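Local coordinates for congerin-2 (Conger myriaster, PDB 1IS3), which binds beta-galactosides such as lactose as a homodimeric galectin whose physiological role is not yet known, at residues Asp54-Leu60 and Glu72-Phe78; Gly21-Ser25 and Gly125-Leu129; Val34-Thr38 and Phe118-Tyr122. All coordinates share one frame; numbering follows the deposited sequence. Where two conformers were deposited one is given.

Contact 1: residues Asp54-Leu60 and Glu72-Phe78; sequences DQNVLVL and EERSKKF. With BGC (beta-D-glucopyranose), chain B; GAL (beta-D-galactopyranose), chain C.
Arg74 and Asp54 carry the polar side of this contact. In the conformer described, the Arg74 guanidinium grips the carboxylate end-on: NH1 reaches Asp54 OD1 at 2.9 Å from above the carboxylate plane, while NH2 meets Asp54 OD2 at 3.1 Å on its syn side and close to the guanidinium plane. The two flat groups are turned 42° apart. Two residues back along the chain, Glu72 is held side-on, Arg74 NE and NH2 both donating to its OE1. The guanidinium is thus held between the carboxylates of Asp54 and Glu72 in this conformer. Asp54 OD2 also forms a salt bridge with Arg48.

With OE1 taken up by Arg74, the other oxygen, Glu72 OE2, accepts from both sugars: from galactose O6 at 2.8 Å, and from glucose O3 over a shorter separation whose exact length is doubtful. This is the lactose pocket of the galectin fold, built here on the antiparallel hairpin of strands 57-64 and 68-75. Four backbone hydrogen bonds, exchanged by Leu58 with Ser75 and by Leu60 with Glu73, zip the strands together.

Van der Waals packing accompanies these bonds. On the sugar side Val59 CG2 lies over one face of the Arg74 guanidinium, 3.7 Å from NH1, and Val59 CG1 touches Glu72 CD. CG1 stands anti to the backbone N (chi1 176°), which spreads the two methyls between the two charged residues. Beyond the strand, Asn56 CA sits over the face of the Phe78 ring in a CH-pi contact, 3.6 Å from its centroid, and Leu58 CD2 makes an apolar approach to Phe78 CE2 at 4.2 Å.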
loop_
_atom_site.group_PDB
_atom_site.type_symbol
_atom_site.label_atom_id
_atom_site.label_comp_id
_atom_site.label_asym_id
_atom_site.label_seq_id
_atom_site.Cartn_x
_atom_site.Cartn_y
_atom_site.Cartn_z
ATOM N N ASP A 54 -14.985 -5.473 -26.722
ATOM C CA ASP A 54 -14.526 -4.200 -26.186
ATOM C C ASP A 54 -13.090 -3.876 -26.544
ATOM O O ASP A 54 -12.175 -4.671 -26.273
ATOM C CB ASP A 54 -14.665 -4.221 -24.675
ATOM C CG ASP A 54 -16.111 -4.114 -24.230
ATOM O OD1 ASP A 54 -16.854 -3.371 -24.868
ATOM O OD2 ASP A 54 -16.498 -4.728 -23.249
ATOM N N GLN A 55 -12.886 -2.709 -27.157
ATOM C CA GLN A 55 -11.547 -2.261 -27.544
ATOM C C GLN A 55 -11.477 -0.789 -27.196
ATOM O O GLN A 55 -12.320 0.017 -27.611
ATOM C CB GLN A 55 -11.293 -2.449 -29.054
ATOM C CG GLN A 55 -11.192 -3.914 -29.558
ATOM C CD GLN A 55 -11.345 -3.973 -31.076
ATOM O OE1 GLN A 55 -10.754 -3.135 -31.784
ATOM N NE2 GLN A 55 -12.138 -4.882 -31.658
ATOM N N ASN A 56 -10.494 -0.472 -26.339
ATOM C CA ASN A 56 -10.194 0.868 -25.849
ATOM C C ASN A 56 -11.410 1.533 -25.186
ATOM O O ASN A 56 -11.922 2.618 -25.523
ATOM C CB ASN A 56 -9.629 1.757 -27.014
ATOM C CG ASN A 56 -8.454 1.072 -27.703
ATOM O OD1 ASN A 56 -7.535 0.531 -27.078
ATOM N ND2 ASN A 56 -8.507 0.915 -29.026
ATOM N N VAL A 57 -11.887 0.851 -24.137
ATOM C CA VAL A 57 -13.030 1.347 -23.367
ATOM C C VAL A 57 -12.755 1.114 -21.880
ATOM O O VAL A 57 -12.007 0.187 -21.506
ATOM C CB VAL A 57 -14.335 0.596 -23.893
ATOM C CG1 VAL A 57 -14.215 -0.873 -23.713
ATOM C CG2 VAL A 57 -15.567 1.059 -23.131
ATOM N N LEU A 58 -13.305 2.014 -21.063
ATOM C CA LEU A 58 -13.296 1.823 -19.628
ATOM C C LEU A 58 -14.638 1.229 -19.232
ATOM O O LEU A 58 -15.670 1.670 -19.738
ATOM C CB LEU A 58 -13.116 3.134 -18.832
ATOM C CG LEU A 58 -11.736 3.816 -18.817
ATOM C CD1 LEU A 58 -11.849 5.101 -17.964
ATOM C CD2 LEU A 58 -10.667 2.902 -18.261
ATOM N N VAL A 59 -14.653 0.232 -18.358
ATOM C CA VAL A 59 -15.899 -0.335 -17.870
ATOM C C VAL A 59 -15.844 -0.255 -16.338
ATOM O O VAL A 59 -14.865 -0.719 -15.715
ATOM C CB VAL A 59 -16.026 -1.807 -18.345
ATOM C CG1 VAL A 59 -17.284 -2.472 -17.758
ATOM C CG2 VAL A 59 -16.126 -1.827 -19.881
ATOM N N LEU A 60 -16.868 0.339 -15.719
ATOM C CA LEU A 60 -16.943 0.480 -14.270
ATOM C C LEU A 60 -18.117 -0.319 -13.696
ATOM O O LEU A 60 -19.205 -0.370 -14.302
ATOM C CB LEU A 60 -17.102 1.953 -13.900
ATOM C CG LEU A 60 -15.848 2.756 -14.259
ATOM C CD1 LEU A 60 -16.029 3.373 -15.640
ATOM C CD2 LEU A 60 -15.600 3.796 -13.201
ATOM N N GLU A 72 -23.120 -2.363 -15.281
ATOM C CA GLU A 72 -21.921 -1.714 -15.849
ATOM C C GLU A 72 -22.160 -0.289 -16.322
ATOM O O GLU A 72 -23.240 0.021 -16.862
ATOM C CB GLU A 72 -21.376 -2.342 -17.111
ATOM C CG GLU A 72 -21.137 -3.791 -16.983
ATOM C CD GLU A 72 -20.473 -4.393 -18.204
ATOM O OE1 GLU A 72 -20.664 -3.948 -19.340
ATOM O OE2 GLU A 72 -19.754 -5.344 -17.974
ATOM N N GLU A 73 -21.174 0.571 -16.158
ATOM C CA GLU A 73 -21.171 1.903 -16.721
ATOM C C GLU A 73 -19.951 1.907 -17.598
ATOM O O GLU A 73 -18.952 1.253 -17.279
ATOM C CB GLU A 73 -21.060 2.941 -15.626
ATOM C CG GLU A 73 -22.503 3.004 -15.066
ATOM C CD GLU A 73 -22.877 4.092 -14.065
ATOM O OE1 GLU A 73 -23.841 3.880 -13.298
ATOM O OE2 GLU A 73 -22.212 5.139 -14.048
ATOM N N ARG A 74 -20.038 2.521 -18.769
ATOM C CA ARG A 74 -18.915 2.553 -19.710
ATOM C C ARG A 74 -18.452 3.944 -20.091
ATOM O O ARG A 74 -19.258 4.879 -20.089
ATOM C CB ARG A 74 -19.274 1.810 -20.981
ATOM C CG ARG A 74 -19.352 0.316 -20.703
ATOM C CD ARG A 74 -20.293 -0.460 -21.616
ATOM N NE ARG A 74 -20.165 -1.898 -21.381
ATOM C CZ ARG A 74 -19.199 -2.598 -22.000
ATOM N NH1 ARG A 74 -18.356 -1.984 -22.838
ATOM N NH2 ARG A 74 -19.061 -3.912 -21.783
ATOM N N SER A 75 -17.146 4.129 -20.337
ATOM C CA SER A 75 -16.646 5.398 -20.777
ATOM C C SER A 75 -15.697 5.075 -21.900
ATOM O O SER A 75 -14.924 4.141 -21.924
ATOM C CB SER A 75 -15.901 6.130 -19.681
ATOM O OG SER A 75 -15.375 7.351 -20.170
ATOM N N LYS A 76 -15.699 6.043 -22.779
ATOM C CA LYS A 76 -14.990 6.071 -24.037
ATOM C C LYS A 76 -13.684 6.851 -23.813
ATOM O O LYS A 76 -12.834 6.936 -24.696
ATOM C CB LYS A 76 -15.999 6.726 -25.004
ATOM C CG LYS A 76 -16.645 8.105 -24.481
ATOM C CD LYS A 76 -17.658 8.185 -23.236
ATOM C CE LYS A 76 -17.437 9.420 -22.332
ATOM N NZ LYS A 76 -17.895 9.269 -20.950
ATOM N N LYS A 77 -13.475 7.501 -22.665
ATOM C CA LYS A 77 -12.247 8.245 -22.386
ATOM C C LYS A 77 -11.147 7.219 -22.224
ATOM O O LYS A 77 -11.222 6.417 -21.287
ATOM C CB LYS A 77 -12.408 9.026 -21.117
ATOM C CG LYS A 77 -13.500 10.051 -21.362
ATOM C CD LYS A 77 -13.809 10.776 -20.104
ATOM C CE LYS A 77 -14.747 11.877 -20.496
ATOM N NZ LYS A 77 -15.036 12.625 -19.299
ATOM N N PHE A 78 -10.117 7.190 -23.059
ATOM C CA PHE A 78 -9.166 6.126 -22.920
ATOM C C PHE A 78 -7.783 6.643 -23.278
ATOM O O PHE A 78 -7.221 6.269 -24.313
ATOM C CB PHE A 78 -9.592 4.971 -23.833
ATOM C CG PHE A 78 -8.995 3.628 -23.421
ATOM C CD1 PHE A 78 -7.940 3.063 -24.153
ATOM C CD2 PHE A 78 -9.510 2.963 -22.301
ATOM C CE1 PHE A 78 -7.402 1.825 -23.760
ATOM C CE2 PHE A 78 -8.970 1.736 -21.913
ATOM C CZ PHE A 78 -7.920 1.169 -22.641
HETATM C C2 BGC B . -20.205 -7.728 -20.696
HETATM C C3 BGC B . -18.797 -7.787 -20.105
HETATM C C4 BGC B . -18.785 -8.754 -18.925
HETATM C C5 BGC B . -19.309 -10.129 -19.375
HETATM C C6 BGC B . -19.433 -11.111 -18.230
HETATM C C1 BGC B . -20.632 -9.135 -21.104
HETATM O O1 BGC B . -21.925 -9.098 -21.601
HETATM O O2 BGC B . -20.224 -6.870 -21.827
HETATM O O3 BGC B . -18.392 -6.497 -19.688
HETATM O O4 BGC B . -17.441 -8.890 -18.432
HETATM O O5 BGC B . -20.622 -9.996 -19.957
HETATM O O6 BGC B . -20.271 -10.591 -17.206
HETATM C C1 GAL C . -17.257 -8.760 -17.063
HETATM C C2 GAL C . -15.858 -9.253 -16.718
HETATM C C3 GAL C . -15.537 -8.984 -15.255
HETATM C C4 GAL C . -15.769 -7.506 -14.928
HETATM C C5 GAL C . -17.191 -7.129 -15.322
HETATM C C6 GAL C . -17.495 -5.676 -15.069
HETATM O O2 GAL C . -15.775 -10.643 -16.968
HETATM O O3 GAL C . -14.186 -9.333 -14.994
HETATM O O4 GAL C . -14.838 -6.683 -15.622
HETATM O O5 GAL C . -17.399 -7.373 -16.725
HETATM O O6 GAL C . -18.847 -5.387 -15.375
#

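Contact 2: residues Gly21-Ser25 and Gly125-Leu129; sequences GVVNS and GDARL
An antiparallel strand pair on the five-stranded sheet of the galectin beta-sandwich joins Gly21-Ser25 to Gly125-Leu129, with Val22 and Arg128 as its hydrogen-bonded pair. Their backbones exchange two bonds, Val22 N to Arg128 O and Arg128 N to Val22 O, each 3.0 Å. Above this ladder the two side chains run side by side in the same direction. The extended arginine lays its guanidinium along the valine, whose CG2 covers one face, offset toward the rim and 3.6 Å from Arg128 NH2. CG of Arg128 stands between the backbone N and the carbonyl carbon (chi1 58°), a position from which the chain passes close to Val22 CB.

Gly21 faces Leu129 in a non-hydrogen-bonded pair with the CA atoms only 4.0 Å apart. Having no side chain, Gly21 brings its CA close to Arg128 O in a CA-H...O contact. Strand 127-134 is the outermost strand of this sheet within the chain, and Leu129 packs on Ile9 of the second subunit.

Just past the end of strand 17-23 and before the start of strand 127-134, Asn24 N donates to Asp126 O at 3.0 Å, meeting it 37° above the carbonyl plane. Asp126 is the centre of an inverse gamma turn closed by Ala127 N and Gly125 O, and its OD1 accepts from Thr28 N. The amide of Asn24 lies against the turn, OD1 3.4 Å from Asp126 CA and ND2 3.5 Å from Ala127 CA. One water accepts from Asn24 ND2 at 2.8 Å and, weakly, from Arg128 NE, and donates a weak bond to Val22 O. On the other face of the pair, Val23 and Ala127 both touch Phe30.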
loop_
_atom_site.group_PDB
_atom_site.type_symbol
_atom_site.label_atom_id
_atom_site.label_comp_id
_atom_site.label_asym_id
_atom_site.label_seq_id
_atom_site.Cartn_x
_atom_site.Cartn_y
_atom_site.Cartn_z
ATOM N N GLY A 21 1.563 3.483 -12.594
ATOM C CA GLY A 21 1.992 2.207 -13.052
ATOM C C GLY A 21 2.285 2.210 -14.538
ATOM O O GLY A 21 2.412 3.259 -15.174
ATOM N N VAL A 22 2.429 0.997 -15.047
ATOM C CA VAL A 22 2.827 0.787 -16.430
ATOM C C VAL A 22 1.948 -0.314 -17.002
ATOM O O VAL A 22 1.767 -1.372 -16.369
ATOM C CB VAL A 22 4.319 0.304 -16.569
ATOM C CG1 VAL A 22 4.711 0.279 -18.060
ATOM C CG2 VAL A 22 5.257 1.207 -15.808
ATOM N N VAL A 23 1.389 -0.067 -18.187
ATOM C CA VAL A 23 0.585 -1.076 -18.870
ATOM C C VAL A 23 1.499 -2.068 -19.600
ATOM O O VAL A 23 2.464 -1.654 -20.243
ATOM C CB VAL A 23 -0.360 -0.393 -19.869
ATOM C CG1 VAL A 23 -1.242 -1.440 -20.521
ATOM C CG2 VAL A 23 -1.197 0.669 -19.173
ATOM N N ASN A 24 1.253 -3.365 -19.531
ATOM C CA ASN A 24 2.071 -4.327 -20.243
ATOM C C ASN A 24 1.958 -4.132 -21.733
ATOM O O ASN A 24 0.911 -3.684 -22.221
ATOM C CB ASN A 24 1.655 -5.754 -20.011
ATOM C CG ASN A 24 1.781 -6.237 -18.579
ATOM O OD1 ASN A 24 1.348 -7.358 -18.287
ATOM N ND2 ASN A 24 2.321 -5.516 -17.614
ATOM N N SER A 25 3.010 -4.495 -22.484
ATOM C CA SER A 25 2.997 -4.451 -23.947
ATOM C C SER A 25 2.068 -5.698 -24.074
ATOM O O SER A 25 2.090 -6.658 -23.290
ATOM C CB SER A 25 4.314 -4.913 -24.525
ATOM O OG SER A 25 5.268 -3.962 -24.085
ATOM N N GLY A 125 -4.710 -8.016 -13.496
ATOM C CA GLY A 125 -4.562 -8.065 -14.949
ATOM C C GLY A 125 -3.194 -7.596 -15.487
ATOM O O GLY A 125 -2.158 -7.642 -14.809
ATOM N N ASP A 126 -3.181 -7.106 -16.728
ATOM C CA ASP A 126 -1.954 -6.866 -17.459
ATOM C C ASP A 126 -1.298 -5.485 -17.325
ATOM O O ASP A 126 -1.136 -4.711 -18.293
ATOM C CB ASP A 126 -2.215 -7.138 -18.917
ATOM C CG ASP A 126 -2.635 -8.557 -19.251
ATOM O OD1 ASP A 126 -3.349 -8.709 -20.245
ATOM O OD2 ASP A 126 -2.272 -9.513 -18.554
ATOM N N ALA A 127 -0.898 -5.198 -16.082
ATOM C CA ALA A 127 -0.221 -3.946 -15.731
ATOM C C ALA A 127 0.510 -4.146 -14.395
ATOM O O ALA A 127 0.428 -5.209 -13.763
ATOM C CB ALA A 127 -1.206 -2.782 -15.574
ATOM N N ARG A 128 1.320 -3.185 -14.005
ATOM C CA ARG A 128 1.987 -3.254 -12.725
ATOM C C ARG A 128 1.945 -1.879 -12.111
ATOM O O ARG A 128 1.810 -0.888 -12.841
ATOM C CB ARG A 128 3.419 -3.730 -12.939
ATOM C CG ARG A 128 4.262 -2.885 -13.846
ATOM C CD ARG A 128 5.509 -3.682 -14.233
ATOM N NE ARG A 128 6.276 -2.971 -15.251
ATOM C CZ ARG A 128 7.198 -2.041 -14.933
ATOM N NH1 ARG A 128 7.476 -1.721 -13.645
ATOM N NH2 ARG A 128 7.814 -1.360 -15.925
ATOM N N LEU A 129 2.008 -1.813 -10.788
ATOM C CA LEU A 129 2.050 -0.517 -10.123
ATOM C C LEU A 129 3.492 -0.177 -9.759
ATOM O O LEU A 129 4.306 -1.064 -9.499
ATOM C CB LEU A 129 1.191 -0.496 -8.827
ATOM C CG LEU A 129 -0.348 -0.576 -8.930
ATOM C CD1 LEU A 129 -1.028 -0.535 -7.556
ATOM C CD2 LEU A 129 -0.806 0.594 -9.825
HETATM O O HOH W 1 4.245 -3.533 -17.414
#

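Contact 3: residues Val34-Thr38 and Phe118-Tyr122; sequences VGEST and FNLIY
Gly35 and Leu120 form the backbone core of this contact. Gly35 N donates to Leu120 O at 3.0 Å, nearly straight and in the carbonyl plane, while the return bond from Leu120 N to Gly35 O is weak and bent to 134°. A classic beta bulge places Asn119 and Leu120 together opposite Gly35, at the point where strand 117-125 of the galectin sandwich turns a corner beside the loop that follows strand 29-34.

Apolar packing flanks the ladder. Val34 CG1 touches Phe118 CG at 3.6 Å, the side chains crossing at about a right angle. With CG anti to the backbone N (chi1 178°), the Leu120 side chain extends over the Gly35-Ser37 corner, where Leu120 CD2 meets Ser37 CA at 3.5 Å.

At the far end Tyr122 reaches over to Thr38: its OH lies 3.5 Å from Thr38 CA, and Thr38 CG2 approaches the ring obliquely. Arg3 adds a cation-pi contact to the tyrosine.

The nearest atoms of Thr38 to the Tyr122 hydroxyl are carbons, while a hydrogen bond joins OH to N4 of a bound MES, so the Tyr122 end both packs on Thr38 and lines a place where this molecule, probably from the crystallisation liquor, is bound.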
loop_
_atom_site.group_PDB
_atom_site.type_symbol
_atom_site.label_atom_id
_atom_site.label_comp_id
_atom_site.label_asym_id
_atom_site.label_seq_id
_atom_site.Cartn_x
_atom_site.Cartn_y
_atom_site.Cartn_z
ATOM N N VAL A 34 -11.381 -1.072 -5.621
ATOM C CA VAL A 34 -11.448 -0.506 -4.286
ATOM C C VAL A 34 -12.612 -1.255 -3.626
ATOM O O VAL A 34 -13.721 -1.304 -4.176
ATOM C CB VAL A 34 -11.741 1.015 -4.376
ATOM C CG1 VAL A 34 -11.952 1.607 -2.997
ATOM C CG2 VAL A 34 -10.559 1.735 -5.042
ATOM N N GLY A 35 -12.399 -1.892 -2.485
ATOM C CA GLY A 35 -13.477 -2.587 -1.798
ATOM C C GLY A 35 -13.009 -3.194 -0.484
ATOM O O GLY A 35 -12.237 -2.575 0.273
ATOM N N GLU A 36 -13.520 -4.394 -0.252
ATOM C CA GLU A 36 -13.273 -5.101 0.993
ATOM C C GLU A 36 -12.498 -6.368 0.720
ATOM O O GLU A 36 -11.736 -6.776 1.593
ATOM C CB GLU A 36 -14.569 -5.530 1.710
ATOM C CG GLU A 36 -15.640 -4.473 2.007
ATOM C CD GLU A 36 -17.089 -4.908 2.421
ATOM O OE1 GLU A 36 -17.766 -4.064 3.044
ATOM O OE2 GLU A 36 -17.573 -6.035 2.134
ATOM N N SER A 37 -12.634 -7.050 -0.427
ATOM C CA SER A 37 -11.977 -8.312 -0.678
ATOM C C SER A 37 -11.993 -8.517 -2.202
ATOM O O SER A 37 -12.604 -7.733 -2.931
ATOM C CB SER A 37 -12.757 -9.447 0.033
ATOM O OG SER A 37 -14.028 -9.734 -0.565
ATOM N N THR A 38 -11.398 -9.579 -2.737
ATOM C CA THR A 38 -11.476 -9.829 -4.164
ATOM C C THR A 38 -12.874 -10.277 -4.607
ATOM O O THR A 38 -13.053 -10.513 -5.816
ATOM C CB THR A 38 -10.399 -10.898 -4.585
ATOM O OG1 THR A 38 -10.751 -12.079 -3.884
ATOM C CG2 THR A 38 -8.931 -10.447 -4.360
ATOM N N PHE A 118 -12.779 1.923 2.933
ATOM C CA PHE A 118 -12.514 0.675 2.208
ATOM C C PHE A 118 -11.184 0.151 2.703
ATOM O O PHE A 118 -10.247 0.952 2.848
ATOM C CB PHE A 118 -12.396 0.903 0.689
ATOM C CG PHE A 118 -13.682 1.464 0.128
ATOM C CD1 PHE A 118 -14.805 0.625 -0.021
ATOM C CD2 PHE A 118 -13.768 2.825 -0.169
ATOM C CE1 PHE A 118 -16.013 1.179 -0.457
ATOM C CE2 PHE A 118 -14.988 3.363 -0.610
ATOM C CZ PHE A 118 -16.095 2.542 -0.745
ATOM N N ASN A 119 -11.103 -1.159 2.933
ATOM C CA ASN A 119 -9.855 -1.720 3.407
ATOM C C ASN A 119 -8.989 -2.452 2.400
ATOM O O ASN A 119 -7.952 -3.036 2.788
ATOM C CB ASN A 119 -10.140 -2.636 4.599
ATOM C CG ASN A 119 -10.150 -1.821 5.901
ATOM O OD1 ASN A 119 -10.266 -0.595 5.965
ATOM N ND2 ASN A 119 -10.077 -2.468 7.049
ATOM N N LEU A 120 -9.332 -2.424 1.116
ATOM C CA LEU A 120 -8.516 -3.104 0.119
ATOM C C LEU A 120 -8.495 -2.313 -1.197
ATOM O O LEU A 120 -9.554 -1.912 -1.702
ATOM C CB LEU A 120 -9.067 -4.518 -0.152
ATOM C CG LEU A 120 -8.332 -5.336 -1.230
ATOM C CD1 LEU A 120 -6.919 -5.622 -0.747
ATOM C CD2 LEU A 120 -9.028 -6.645 -1.505
ATOM N N ILE A 121 -7.312 -2.050 -1.722
ATOM C CA ILE A 121 -7.142 -1.415 -3.007
ATOM C C ILE A 121 -6.250 -2.388 -3.762
ATOM O O ILE A 121 -5.222 -2.778 -3.194
ATOM C CB ILE A 121 -6.455 -0.057 -2.818
ATOM C CG1 ILE A 121 -7.356 0.899 -2.074
ATOM C CG2 ILE A 121 -6.092 0.502 -4.173
ATOM C CD1 ILE A 121 -6.539 1.609 -0.984
ATOM N N TYR A 122 -6.546 -2.858 -4.980
ATOM C CA TYR A 122 -5.619 -3.709 -5.678
ATOM C C TYR A 122 -5.745 -3.534 -7.177
ATOM O O TYR A 122 -6.789 -3.096 -7.696
ATOM C CB TYR A 122 -5.830 -5.188 -5.342
ATOM C CG TYR A 122 -7.082 -5.903 -5.850
ATOM C CD1 TYR A 122 -7.028 -6.650 -7.032
ATOM C CD2 TYR A 122 -8.244 -5.907 -5.090
ATOM C CE1 TYR A 122 -8.121 -7.414 -7.438
ATOM C CE2 TYR A 122 -9.347 -6.676 -5.502
ATOM C CZ TYR A 122 -9.283 -7.434 -6.677
ATOM O OH TYR A 122 -10.371 -8.228 -7.057
#

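All three contacts join antiparallel neighbours in one all-beta galectin domain. Contacts 1 and 3 lie on the same sheet, with centres about 21 Å apart and on opposite sides of the chain's centre; contact 2 belongs to the five-stranded sheet, its centre about 17 Å from that of contact 1 and 19 Å from that of contact 3. Contact 1 is a local hairpin, whereas the other two bring distant parts of the sequence together: contact 2 encloses contact 3, which in turn encloses contact 1. Contacts 2 and 3 adjoin where strand 117-125 passes into strand 127-134. Early and late strands thus pair in both sheets, while the lactose-binding hairpin lies between them in sequence.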